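Local coordinates for putative uncharacterized protein (Chaetomium thermophilum, PDB 5IJP) that probably senses cellular phosphate status by binding inositol polyphosphates through its SPX domain, here occupied by inositol hexakisphosphate, at residues 60-65 / 142-147; 28-33 / 149-154; 53-58 / 154-159. All coordinates share one frame; numbering follows the deposited sequence.

Interaction 1: 60-65 / 142-147. With IHP (inositol hexakisphosphate), chain C.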
loop_
_atom_site.group_PDB
_atom_site.type_symbol
_atom_site.label_atom_id
_atom_site.label_comp_id
_atom_site.label_asym_id
_atom_site.label_seq_id
_atom_site.Cartn_x
_atom_site.Cartn_y
_atom_site.Cartn_z
ATOM N N SER A 60 -6.384 -10.075 -15.729
ATOM C CA SER A 60 -7.635 -9.410 -15.350
ATOM C C SER A 60 -7.868 -9.483 -13.835
ATOM O O SER A 60 -8.282 -8.490 -13.237
ATOM C CB SER A 60 -8.817 -10.018 -16.098
ATOM O OG SER A 60 -8.696 -9.809 -17.495
ATOM N N LYS A 61 -7.566 -10.646 -13.220
ATOM C CA LYS A 61 -7.692 -10.876 -11.779
ATOM C C LYS A 61 -6.621 -10.102 -11.002
ATOM O O LYS A 61 -6.901 -9.608 -9.909
ATOM C CB LYS A 61 -7.609 -12.376 -11.462
ATOM N N LEU A 62 -5.405 -9.993 -11.573
ATOM C CA LEU A 62 -4.269 -9.279 -10.984
ATOM C C LEU A 62 -4.480 -7.760 -11.039
ATOM O O LEU A 62 -4.150 -7.070 -10.073
ATOM C CB LEU A 62 -2.960 -9.680 -11.693
ATOM C CG LEU A 62 -1.638 -9.211 -11.073
ATOM C CD1 LEU A 62 -1.296 -10.005 -9.818
ATOM C CD2 LEU A 62 -0.509 -9.335 -12.072
ATOM N N GLU A 63 -5.023 -7.250 -12.166
ATOM C CA GLU A 63 -5.313 -5.828 -12.368
ATOM C C GLU A 63 -6.441 -5.367 -11.447
ATOM O O GLU A 63 -6.369 -4.259 -10.917
ATOM C CB GLU A 63 -5.648 -5.526 -13.837
ATOM C CG GLU A 63 -4.427 -5.482 -14.744
ATOM C CD GLU A 63 -4.693 -5.321 -16.230
ATOM O OE1 GLU A 63 -5.742 -5.804 -16.714
ATOM O OE2 GLU A 63 -3.823 -4.743 -16.920
ATOM N N ALA A 64 -7.460 -6.232 -11.230
ATOM C CA ALA A 64 -8.599 -5.973 -10.341
ATOM C C ALA A 64 -8.125 -5.840 -8.890
ATOM O O ALA A 64 -8.647 -5.008 -8.146
ATOM C CB ALA A 64 -9.624 -7.089 -10.459
ATOM N N GLU A 65 -7.114 -6.646 -8.507
ATOM C CA GLU A 65 -6.503 -6.612 -7.181
ATOM C C GLU A 65 -5.613 -5.384 -7.043
ATOM O O GLU A 65 -5.543 -4.810 -5.958
ATOM C CB GLU A 65 -5.705 -7.899 -6.904
ATOM C CG GLU A 65 -6.568 -9.092 -6.519
ATOM C CD GLU A 65 -7.376 -8.938 -5.244
ATOM O OE1 GLU A 65 -6.771 -8.692 -4.176
ATOM O OE2 GLU A 65 -8.618 -9.082 -5.312
ATOM N N TYR A 142 4.810 -8.235 -6.212
ATOM C CA TYR A 142 6.176 -8.563 -6.636
ATOM C C TYR A 142 6.447 -10.071 -6.542
ATOM O O TYR A 142 7.051 -10.640 -7.453
ATOM C CB TYR A 142 7.192 -7.792 -5.777
ATOM C CG TYR A 142 8.447 -7.386 -6.517
ATOM C CD1 TYR A 142 8.561 -6.126 -7.096
ATOM C CD2 TYR A 142 9.532 -8.252 -6.615
ATOM C CE1 TYR A 142 9.719 -5.743 -7.772
ATOM C CE2 TYR A 142 10.692 -7.883 -7.294
ATOM C CZ TYR A 142 10.784 -6.626 -7.869
ATOM O OH TYR A 142 11.928 -6.258 -8.535
ATOM N N LYS A 143 5.980 -10.710 -5.448
ATOM C CA LYS A 143 6.150 -12.142 -5.201
ATOM C C LYS A 143 5.252 -13.008 -6.083
ATOM O O LYS A 143 5.718 -14.035 -6.577
ATOM C CB LYS A 143 5.929 -12.473 -3.717
ATOM C CG LYS A 143 7.140 -13.095 -3.039
ATOM C CD LYS A 143 7.831 -12.116 -2.100
ATOM C CE LYS A 143 8.989 -12.753 -1.374
ATOM N NZ LYS A 143 9.599 -11.822 -0.390
ATOM N N ILE A 144 3.975 -12.606 -6.274
ATOM C CA ILE A 144 3.011 -13.363 -7.082
ATOM C C ILE A 144 3.338 -13.274 -8.593
ATOM O O ILE A 144 3.096 -14.247 -9.311
ATOM C CB ILE A 144 1.529 -13.005 -6.741
ATOM C CG1 ILE A 144 0.565 -14.160 -7.087
ATOM C CG2 ILE A 144 1.060 -11.677 -7.341
ATOM C CD1 ILE A 144 0.339 -15.167 -5.962
ATOM N N ILE A 145 3.914 -12.138 -9.059
ATOM C CA ILE A 145 4.314 -11.947 -10.459
ATOM C C ILE A 145 5.526 -12.843 -10.776
ATOM O O ILE A 145 5.542 -13.484 -11.829
ATOM C CB ILE A 145 4.500 -10.441 -10.827
ATOM C CG1 ILE A 145 3.121 -9.762 -10.999
ATOM C CG2 ILE A 145 5.361 -10.242 -12.091
ATOM C CD1 ILE A 145 3.069 -8.259 -10.703
ATOM N N LYS A 146 6.499 -12.934 -9.840
ATOM C CA LYS A 146 7.676 -13.795 -9.996
ATOM C C LYS A 146 7.279 -15.275 -9.902
ATOM O O LYS A 146 7.906 -16.113 -10.553
ATOM C CB LYS A 146 8.769 -13.455 -8.972
ATOM C CG LYS A 146 10.171 -13.718 -9.508
ATOM C CD LYS A 146 11.171 -14.023 -8.408
ATOM C CE LYS A 146 12.511 -14.405 -8.988
ATOM N NZ LYS A 146 13.418 -14.970 -7.958
ATOM N N LYS A 147 6.225 -15.584 -9.110
ATOM C CA LYS A 147 5.673 -16.932 -8.941
ATOM C C LYS A 147 5.028 -17.381 -10.259
ATOM O O LYS A 147 5.149 -18.549 -10.627
ATOM C CB LYS A 147 4.640 -16.953 -7.801
ATOM C CG LYS A 147 4.277 -18.353 -7.305
ATOM C CD LYS A 147 3.102 -18.327 -6.326
ATOM C CE LYS A 147 3.517 -18.249 -4.873
ATOM N NZ LYS A 147 4.015 -19.555 -4.363
HETATM C C1 IHP C . 4.949 -22.155 -2.070
HETATM C C2 IHP C . 5.810 -21.498 -1.000
HETATM C C3 IHP C . 4.969 -20.775 0.044
HETATM C C4 IHP C . 3.907 -21.691 0.638
HETATM C C5 IHP C . 3.047 -22.342 -0.436
HETATM C C6 IHP C . 3.903 -23.076 -1.458
HETATM O O11 IHP C . 5.813 -22.949 -2.910
HETATM P P1 IHP C . 5.854 -23.106 -4.528
HETATM O O21 IHP C . 7.130 -23.757 -4.950
HETATM O O31 IHP C . 4.619 -23.928 -4.900
HETATM O O41 IHP C . 5.688 -21.696 -5.105
HETATM O O12 IHP C . 6.668 -20.530 -1.642
HETATM P P2 IHP C . 8.303 -20.514 -1.629
HETATM O O22 IHP C . 8.738 -21.283 -2.878
HETATM O O32 IHP C . 8.847 -21.106 -0.367
HETATM O O42 IHP C . 8.708 -19.048 -1.814
HETATM O O13 IHP C . 4.326 -19.638 -0.571
HETATM P P3 IHP C . 4.576 -18.059 -0.361
HETATM O O23 IHP C . 3.441 -17.468 0.397
HETATM O O33 IHP C . 5.920 -17.891 0.356
HETATM O O43 IHP C . 4.720 -17.476 -1.764
HETATM O O14 IHP C . 3.052 -20.903 1.493
HETATM P P4 IHP C . 3.184 -20.752 3.135
HETATM O O24 IHP C . 2.826 -19.297 3.449
HETATM O O34 IHP C . 2.281 -21.727 3.815
HETATM O O44 IHP C . 4.661 -20.960 3.500
HETATM O O15 IHP C . 2.185 -23.306 0.204
HETATM P P5 IHP C . 0.599 -23.362 0.408
HETATM O O25 IHP C . -0.033 -22.564 -0.741
HETATM O O35 IHP C . 0.313 -22.620 1.717
HETATM O O45 IHP C . 0.140 -24.782 0.440
HETATM O O16 IHP C . 3.039 -23.534 -2.521
HETATM P P6 IHP C . 2.159 -24.850 -2.750
HETATM O O26 IHP C . 2.286 -25.709 -1.483
HETATM O O36 IHP C . 2.615 -25.565 -3.980
HETATM O O46 IHP C . 0.709 -24.370 -2.852
#
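Leu62 of helix 52-97 packs against Ile144 and Ile145, two neighbouring residues of helix 110-151, and its two methyls are divided between them. Its CB points toward the partner helix, and chi1 of -170° sets CG anti to the backbone N and beside the carbonyl carbon, from where CD1 and CD2 reach the two isoleucines. At the fork the branches part. CD1 meets CG2 of Ile144 at 3.8 Å, the two side chains sliding past one another in opposite directions. CD2 turns to Ile145, lying 3.8 Å from its CG1 and 4.0 Å from its CD1, and here the side chains cross at about a right angle. Ile145 does not aim straight at Leu62 from its CB. Its CG1 stands beside the backbone N, anti to the carbonyl carbon (chi1 -76°), which carries the CG1-CD1 arm back toward the leucine.

All three residues are buried, and no hydrogen bond joins the segments. The hydrophobic cluster extends beyond them: Phe160 of helix 157-165 touches both Leu62 and Ile145, while Ile144 also packs on Leu25 of helix 22-30.

Two residues after Ile145, the side chain of Lys147 reaches from the helix to the ligand. Its chain bends at chi3 and chi4, and NZ ends between two phosphates of inositol hexakisphosphate, with a hydrogen bond of 2.8 Å to O41 and a weak one of 3.4 Å to O43. One ammonium thus bridges the P1 and P3 groups, and its positive charge probably offsets part of their negative charge. Tyr22 and Lys26 of helix 22-30 also bond the ligand. Apolar packing of two long helices, with basic side chains of the same bundle turned to an inositol polyphosphate, is characteristic of the SPX domain and its phosphate-rich ligand site.

Interaction 2: 28-33 / 149-154. With IHP (inositol hexakisphosphate), chain C.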
loop_
_atom_site.group_PDB
_atom_site.type_symbol
_atom_site.label_atom_id
_atom_site.label_comp_id
_atom_site.label_asym_id
_atom_site.label_seq_id
_atom_site.Cartn_x
_atom_site.Cartn_y
_atom_site.Cartn_z
ATOM N N ASP A 28 -5.218 -19.595 -8.717
ATOM C CA ASP A 28 -5.515 -19.312 -10.124
ATOM C C ASP A 28 -4.400 -19.823 -11.047
ATOM O O ASP A 28 -4.680 -20.218 -12.180
ATOM C CB ASP A 28 -5.737 -17.804 -10.329
ATOM C CG ASP A 28 -6.391 -17.455 -11.650
ATOM O OD1 ASP A 28 -7.634 -17.547 -11.738
ATOM O OD2 ASP A 28 -5.661 -17.080 -12.592
ATOM N N LEU A 29 -3.143 -19.823 -10.550
ATOM C CA LEU A 29 -1.955 -20.294 -11.272
ATOM C C LEU A 29 -1.961 -21.814 -11.447
ATOM O O LEU A 29 -1.373 -22.324 -12.403
ATOM C CB LEU A 29 -0.669 -19.859 -10.547
ATOM C CG LEU A 29 -0.346 -18.363 -10.545
ATOM C CD1 LEU A 29 0.702 -18.037 -9.501
ATOM C CD2 LEU A 29 0.115 -17.899 -11.908
ATOM N N LYS A 30 -2.616 -22.529 -10.516
ATOM C CA LYS A 30 -2.743 -23.988 -10.520
ATOM C C LYS A 30 -3.885 -24.438 -11.445
ATOM O O LYS A 30 -3.929 -25.608 -11.834
ATOM C CB LYS A 30 -2.977 -24.517 -9.087
ATOM C CG LYS A 30 -1.917 -24.109 -8.057
ATOM C CD LYS A 30 -0.718 -25.054 -8.026
ATOM C CE LYS A 30 0.324 -24.597 -7.036
ATOM N NZ LYS A 30 1.505 -25.497 -7.029
ATOM N N ARG A 31 -4.801 -23.510 -11.796
ATOM C CA ARG A 31 -5.964 -23.767 -12.648
ATOM C C ARG A 31 -5.676 -23.577 -14.150
ATOM O O ARG A 31 -6.317 -22.756 -14.814
ATOM C CB ARG A 31 -7.177 -22.934 -12.185
ATOM C CG ARG A 31 -7.841 -23.458 -10.916
ATOM C CD ARG A 31 -9.004 -22.588 -10.474
ATOM N NE ARG A 31 -8.557 -21.364 -9.805
ATOM C CZ ARG A 31 -9.369 -20.477 -9.237
ATOM N NH1 ARG A 31 -10.683 -20.667 -9.245
ATOM N NH2 ARG A 31 -8.873 -19.395 -8.651
ATOM N N ALA A 32 -4.717 -24.358 -14.684
ATOM C CA ALA A 32 -4.349 -24.339 -16.103
ATOM C C ALA A 32 -5.354 -25.181 -16.899
ATOM O O ALA A 32 -5.801 -26.221 -16.407
ATOM C CB ALA A 32 -2.941 -24.880 -16.284
ATOM N N SER A 33 -5.725 -24.727 -18.113
ATOM C CA SER A 33 -6.725 -25.406 -18.947
ATOM C C SER A 33 -6.220 -25.885 -20.329
ATOM O O SER A 33 -7.035 -26.216 -21.198
ATOM C CB SER A 33 -7.960 -24.522 -19.105
ATOM O OG SER A 33 -7.640 -23.296 -19.742
ATOM N N ASP A 149 5.875 -16.198 -13.357
ATOM C CA ASP A 149 6.999 -16.359 -14.284
ATOM C C ASP A 149 7.769 -17.668 -14.064
ATOM O O ASP A 149 8.343 -18.202 -15.014
ATOM C CB ASP A 149 7.950 -15.151 -14.187
ATOM C CG ASP A 149 7.355 -13.809 -14.591
ATOM O OD1 ASP A 149 6.113 -13.725 -14.748
ATOM O OD2 ASP A 149 8.130 -12.842 -14.749
ATOM N N LYS A 150 7.774 -18.179 -12.815
ATOM C CA LYS A 150 8.457 -19.417 -12.432
ATOM C C LYS A 150 7.608 -20.673 -12.653
ATOM O O LYS A 150 8.152 -21.698 -13.063
ATOM C CB LYS A 150 8.943 -19.344 -10.975
ATOM C CG LYS A 150 10.256 -18.581 -10.798
ATOM C CD LYS A 150 10.613 -18.352 -9.324
ATOM C CE LYS A 150 11.340 -19.507 -8.669
ATOM N NZ LYS A 150 12.749 -19.618 -9.131
ATOM N N MET A 151 6.290 -20.603 -12.373
ATOM C CA MET A 151 5.367 -21.736 -12.513
ATOM C C MET A 151 4.913 -21.986 -13.952
ATOM O O MET A 151 4.997 -23.120 -14.427
ATOM C CB MET A 151 4.133 -21.561 -11.609
ATOM C CG MET A 151 4.380 -21.882 -10.157
ATOM S SD MET A 151 2.845 -21.764 -9.209
ATOM C CE MET A 151 3.419 -22.267 -7.616
ATOM N N THR A 152 4.405 -20.939 -14.627
ATOM C CA THR A 152 3.852 -21.019 -15.982
ATOM C C THR A 152 4.908 -20.999 -17.090
ATOM O O THR A 152 4.792 -21.752 -18.058
ATOM C CB THR A 152 2.791 -19.917 -16.207
ATOM O OG1 THR A 152 3.436 -18.658 -16.416
ATOM C CG2 THR A 152 1.784 -19.812 -15.062
ATOM N N GLY A 153 5.895 -20.117 -16.950
ATOM C CA GLY A 153 6.942 -19.909 -17.943
ATOM C C GLY A 153 6.742 -18.598 -18.677
ATOM O O GLY A 153 7.697 -18.030 -19.214
ATOM N N TRP A 154 5.484 -18.113 -18.694
ATOM C CA TRP A 154 5.062 -16.853 -19.305
ATOM C C TRP A 154 5.514 -15.719 -18.382
ATOM O O TRP A 154 5.264 -15.778 -17.176
ATOM C CB TRP A 154 3.527 -16.821 -19.466
ATOM C CG TRP A 154 2.944 -17.868 -20.377
ATOM C CD1 TRP A 154 3.011 -19.222 -20.223
ATOM C CD2 TRP A 154 2.091 -17.636 -21.505
ATOM N NE1 TRP A 154 2.315 -19.849 -21.228
ATOM C CE2 TRP A 154 1.731 -18.899 -22.026
ATOM C CE3 TRP A 154 1.616 -16.480 -22.149
ATOM C CZ2 TRP A 154 0.919 -19.040 -23.157
ATOM C CZ3 TRP A 154 0.814 -16.620 -23.271
ATOM C CH2 TRP A 154 0.469 -17.887 -23.761
HETATM C C1 IHP C . 4.949 -22.155 -2.070
HETATM C C2 IHP C . 5.810 -21.498 -1.000
HETATM C C3 IHP C . 4.969 -20.775 0.044
HETATM C C4 IHP C . 3.907 -21.691 0.638
HETATM C C5 IHP C . 3.047 -22.342 -0.436
HETATM C C6 IHP C . 3.903 -23.076 -1.458
HETATM O O11 IHP C . 5.813 -22.949 -2.910
HETATM P P1 IHP C . 5.854 -23.106 -4.528
HETATM O O21 IHP C . 7.130 -23.757 -4.950
HETATM O O31 IHP C . 4.619 -23.928 -4.900
HETATM O O41 IHP C . 5.688 -21.696 -5.105
HETATM O O12 IHP C . 6.668 -20.530 -1.642
HETATM P P2 IHP C . 8.303 -20.514 -1.629
HETATM O O22 IHP C . 8.738 -21.283 -2.878
HETATM O O32 IHP C . 8.847 -21.106 -0.367
HETATM O O42 IHP C . 8.708 -19.048 -1.814
HETATM O O13 IHP C . 4.326 -19.638 -0.571
HETATM P P3 IHP C . 4.576 -18.059 -0.361
HETATM O O23 IHP C . 3.441 -17.468 0.397
HETATM O O33 IHP C . 5.920 -17.891 0.356
HETATM O O43 IHP C . 4.720 -17.476 -1.764
HETATM O O14 IHP C . 3.052 -20.903 1.493
HETATM P P4 IHP C . 3.184 -20.752 3.135
HETATM O O24 IHP C . 2.826 -19.297 3.449
HETATM O O34 IHP C . 2.281 -21.727 3.815
HETATM O O44 IHP C . 4.661 -20.960 3.500
HETATM O O15 IHP C . 2.185 -23.306 0.204
HETATM P P5 IHP C . 0.599 -23.362 0.408
HETATM O O25 IHP C . -0.033 -22.564 -0.741
HETATM O O35 IHP C . 0.313 -22.620 1.717
HETATM O O45 IHP C . 0.140 -24.782 0.440
HETATM O O16 IHP C . 3.039 -23.534 -2.521
HETATM P P6 IHP C . 2.159 -24.850 -2.750
HETATM O O26 IHP C . 2.286 -25.709 -1.483
HETATM O O36 IHP C . 2.615 -25.565 -3.980
HETATM O O46 IHP C . 0.709 -24.370 -2.852
#
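Thr152 OG1, on a side chain that also touches Leu29, is gripped twice: it accepts from Trp154 N at 3.1 Å in an ST turn and gives its proton to the carbonyl O of His148. The hydroxyl sits between the backbone N and the carbonyl carbon (chi1 77°), which sends the methyl CG2 the other way, to 4.0 Å from Leu29 CD2. A valine in place of Thr152 would lose the hydroxyl's bonds to Trp154 N and the His148 carbonyl, probably leaving the turn less fixed. Gly153, with positive phi, lets the chain turn away after helix 110-151.

Farther toward the ligand, Met151 SD lies 4.2 Å from Leu29 CB. The extended methionine then carries its CE to 3.4 Å from both O31 and O41 of one inositol hexakisphosphate phosphate. Lys30 starts out pointing away from the other segment, but a bend at chi2 brings it back. Its NZ passes 3.8 Å from Met151 CE. On a second phosphate, inositol hexakisphosphate O36 accepts a hydrogen bond of 3.2 Å from Lys30 NZ. Methionine and lysine thus meet at the ligand, and the contact combines apolar packing with a lysine ammonium suited to a highly charged anion.

Interaction 3: 53-58 / 154-159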
loop_
_atom_site.group_PDB
_atom_site.type_symbol
_atom_site.label_atom_id
_atom_site.label_comp_id
_atom_site.label_asym_id
_atom_site.label_seq_id
_atom_site.Cartn_x
_atom_site.Cartn_y
_atom_site.Cartn_z
ATOM N N ASP A 53 -5.611 -18.004 -22.849
ATOM C CA ASP A 53 -6.884 -17.819 -22.146
ATOM C C ASP A 53 -6.675 -17.803 -20.631
ATOM O O ASP A 53 -7.333 -17.028 -19.937
ATOM C CB ASP A 53 -7.896 -18.910 -22.538
ATOM C CG ASP A 53 -8.217 -18.979 -24.021
ATOM O OD1 ASP A 53 -8.550 -17.925 -24.609
ATOM O OD2 ASP A 53 -8.181 -20.094 -24.583
ATOM N N ASP A 54 -5.753 -18.654 -20.124
ATOM C CA ASP A 54 -5.400 -18.733 -18.703
ATOM C C ASP A 54 -4.662 -17.461 -18.288
ATOM O O ASP A 54 -4.877 -16.957 -17.183
ATOM C CB ASP A 54 -4.522 -19.967 -18.419
ATOM C CG ASP A 54 -5.207 -21.310 -18.599
ATOM O OD1 ASP A 54 -6.343 -21.472 -18.099
ATOM O OD2 ASP A 54 -4.579 -22.219 -19.180
ATOM N N GLU A 55 -3.811 -16.937 -19.197
ATOM C CA GLU A 55 -3.022 -15.718 -19.027
ATOM C C GLU A 55 -3.929 -14.484 -18.949
ATOM O O GLU A 55 -3.729 -13.650 -18.067
ATOM C CB GLU A 55 -2.005 -15.581 -20.174
ATOM C CG GLU A 55 -0.990 -14.463 -19.986
ATOM C CD GLU A 55 0.118 -14.680 -18.971
ATOM O OE1 GLU A 55 0.389 -15.846 -18.603
ATOM O OE2 GLU A 55 0.755 -13.675 -18.584
ATOM N N SER A 56 -4.926 -14.382 -19.858
ATOM C CA SER A 56 -5.897 -13.282 -19.915
ATOM C C SER A 56 -6.749 -13.219 -18.642
ATOM O O SER A 56 -7.061 -12.124 -18.172
ATOM C CB SER A 56 -6.794 -13.424 -21.142
ATOM O OG SER A 56 -6.037 -13.368 -22.339
ATOM N N ARG A 57 -7.095 -14.396 -18.082
ATOM C CA ARG A 57 -7.874 -14.553 -16.853
ATOM C C ARG A 57 -7.060 -14.081 -15.640
ATOM O O ARG A 57 -7.607 -13.389 -14.778
ATOM C CB ARG A 57 -8.311 -16.024 -16.689
ATOM C CG ARG A 57 -9.233 -16.290 -15.497
ATOM C CD ARG A 57 -9.439 -17.772 -15.225
ATOM N NE ARG A 57 -8.206 -18.444 -14.805
ATOM C CZ ARG A 57 -7.586 -19.387 -15.509
ATOM N NH1 ARG A 57 -8.085 -19.794 -16.671
ATOM N NH2 ARG A 57 -6.471 -19.937 -15.052
ATOM N N PHE A 58 -5.761 -14.452 -15.579
ATOM C CA PHE A 58 -4.857 -14.083 -14.487
ATOM C C PHE A 58 -4.557 -12.585 -14.455
ATOM O O PHE A 58 -4.605 -11.995 -13.377
ATOM C CB PHE A 58 -3.562 -14.917 -14.517
ATOM C CG PHE A 58 -2.637 -14.695 -13.340
ATOM C CD1 PHE A 58 -2.923 -15.246 -12.095
ATOM C CD2 PHE A 58 -1.471 -13.953 -13.481
ATOM C CE1 PHE A 58 -2.068 -15.038 -11.007
ATOM C CE2 PHE A 58 -0.614 -13.751 -12.393
ATOM C CZ PHE A 58 -0.918 -14.297 -11.166
ATOM N N TRP A 154 5.484 -18.113 -18.694
ATOM C CA TRP A 154 5.062 -16.853 -19.305
ATOM C C TRP A 154 5.514 -15.719 -18.382
ATOM O O TRP A 154 5.264 -15.778 -17.176
ATOM C CB TRP A 154 3.527 -16.821 -19.466
ATOM C CG TRP A 154 2.944 -17.868 -20.377
ATOM C CD1 TRP A 154 3.011 -19.222 -20.223
ATOM C CD2 TRP A 154 2.091 -17.636 -21.505
ATOM N NE1 TRP A 154 2.315 -19.849 -21.228
ATOM C CE2 TRP A 154 1.731 -18.899 -22.026
ATOM C CE3 TRP A 154 1.616 -16.480 -22.149
ATOM C CZ2 TRP A 154 0.919 -19.040 -23.157
ATOM C CZ3 TRP A 154 0.814 -16.620 -23.271
ATOM C CH2 TRP A 154 0.469 -17.887 -23.761
ATOM N N ARG A 155 6.202 -14.708 -18.935
ATOM C CA ARG A 155 6.709 -13.586 -18.144
ATOM C C ARG A 155 5.761 -12.389 -18.116
ATOM O O ARG A 155 5.324 -11.922 -19.169
ATOM C CB ARG A 155 8.119 -13.180 -18.596
ATOM C CG ARG A 155 9.220 -13.918 -17.844
ATOM C CD ARG A 155 10.498 -14.008 -18.652
ATOM N NE ARG A 155 10.501 -15.173 -19.539
ATOM C CZ ARG A 155 11.035 -16.351 -19.232
ATOM N NH1 ARG A 155 11.622 -16.538 -18.056
ATOM N NH2 ARG A 155 10.988 -17.353 -20.100
ATOM N N LEU A 156 5.440 -11.909 -16.897
ATOM C CA LEU A 156 4.571 -10.753 -16.656
ATOM C C LEU A 156 5.331 -9.551 -16.088
ATOM O O LEU A 156 4.813 -8.432 -16.110
ATOM C CB LEU A 156 3.384 -11.112 -15.745
ATOM C CG LEU A 156 2.059 -11.461 -16.431
ATOM C CD1 LEU A 156 0.987 -11.769 -15.405
ATOM C CD2 LEU A 156 1.579 -10.343 -17.351
ATOM N N LYS A 157 6.562 -9.787 -15.600
ATOM C CA LYS A 157 7.449 -8.789 -15.003
ATOM C C LYS A 157 7.823 -7.599 -15.930
ATOM O O LYS A 157 7.824 -6.488 -15.403
ATOM C CB LYS A 157 8.716 -9.454 -14.437
ATOM C CG LYS A 157 9.355 -8.686 -13.279
ATOM C CD LYS A 157 10.442 -9.494 -12.559
ATOM C CE LYS A 157 9.913 -10.406 -11.470
ATOM N NZ LYS A 157 9.436 -9.649 -10.281
ATOM N N PRO A 158 8.124 -7.754 -17.258
ATOM C CA PRO A 158 8.522 -6.579 -18.066
ATOM C C PRO A 158 7.627 -5.335 -17.995
ATOM O O PRO A 158 8.171 -4.232 -17.920
ATOM C CB PRO A 158 8.581 -7.134 -19.488
ATOM C CG PRO A 158 8.935 -8.551 -19.309
ATOM C CD PRO A 158 8.215 -8.990 -18.067
ATOM N N VAL A 159 6.286 -5.487 -18.010
ATOM C CA VAL A 159 5.395 -4.317 -17.952
ATOM C C VAL A 159 4.859 -4.056 -16.534
ATOM O O VAL A 159 4.535 -2.910 -16.217
ATOM C CB VAL A 159 4.251 -4.306 -19.008
ATOM C CG1 VAL A 159 4.798 -4.366 -20.433
ATOM C CG2 VAL A 159 3.215 -5.403 -18.762
#
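Glu55 and Trp154 mark the nearest backbone approach, their CA atoms 8.2 Å apart, where helical residues 53-58 of helix 52-97 face a loop, 154-156, that leads into helix 157-165. The contact is made by side chains, without a hydrogen bond between the segments. Glu55 carries most of it. Its CG lies anti to the backbone N (chi1 -171°), and a bend at chi2 (74°) swings the carboxylate in between Trp154 and Leu156.

The two oxygens have different neighbours. OE1 lies 3.4 Å from Trp154 CB, with the carboxylate plane 15° from that of the indole. OE2 faces the branch point of Leu156, 3.4 Å from its CG. The polar needs of OE1 are met from outside the pair: it is hydrogen-bonded to Trp50 NE1 and His148 NE2, which tie the carboxylate to the neighbouring loop and to helix 110-151.

One turn on, Phe58 presents the edge of its ring to Leu156, whose CD1 lies in the ring plane, 3.8 Å from Phe58 CD2. Phe58 also packs on Leu25, Asp28 and Leu29, and so also meets helix 22-30. Arg57, next to it in the chain, forms salt bridges with Asp54 of its own helix and with Asp28.

The contact thus fastens the chain leaving helix 110-151 against the start of helix 52-97, within the elongated helical bundle of the SPX domain.

From the N terminus the chain passes through the short helix 22-30, whose end meets residues 149-154 much later, so interaction 2 opens the earliest loop and closes it late. Helix 52-97 follows, contributing first 53-58 and then 60-65. The return along helix 110-151 closes interaction 1 at 142-147, nested inside the loops of both other contacts. Interaction 2 is completed at the end of that helix, and interaction 3 just beyond it at 154-159, so these two cross and share Trp154. Bonds of Ser33 OG to Asp54 OD1 and Leu156 N to Asp149 OD1 join them directly. Together they tie helices 22-30, 52-97, 110-151 and 157-165 at the ligand-bearing end of the bundle.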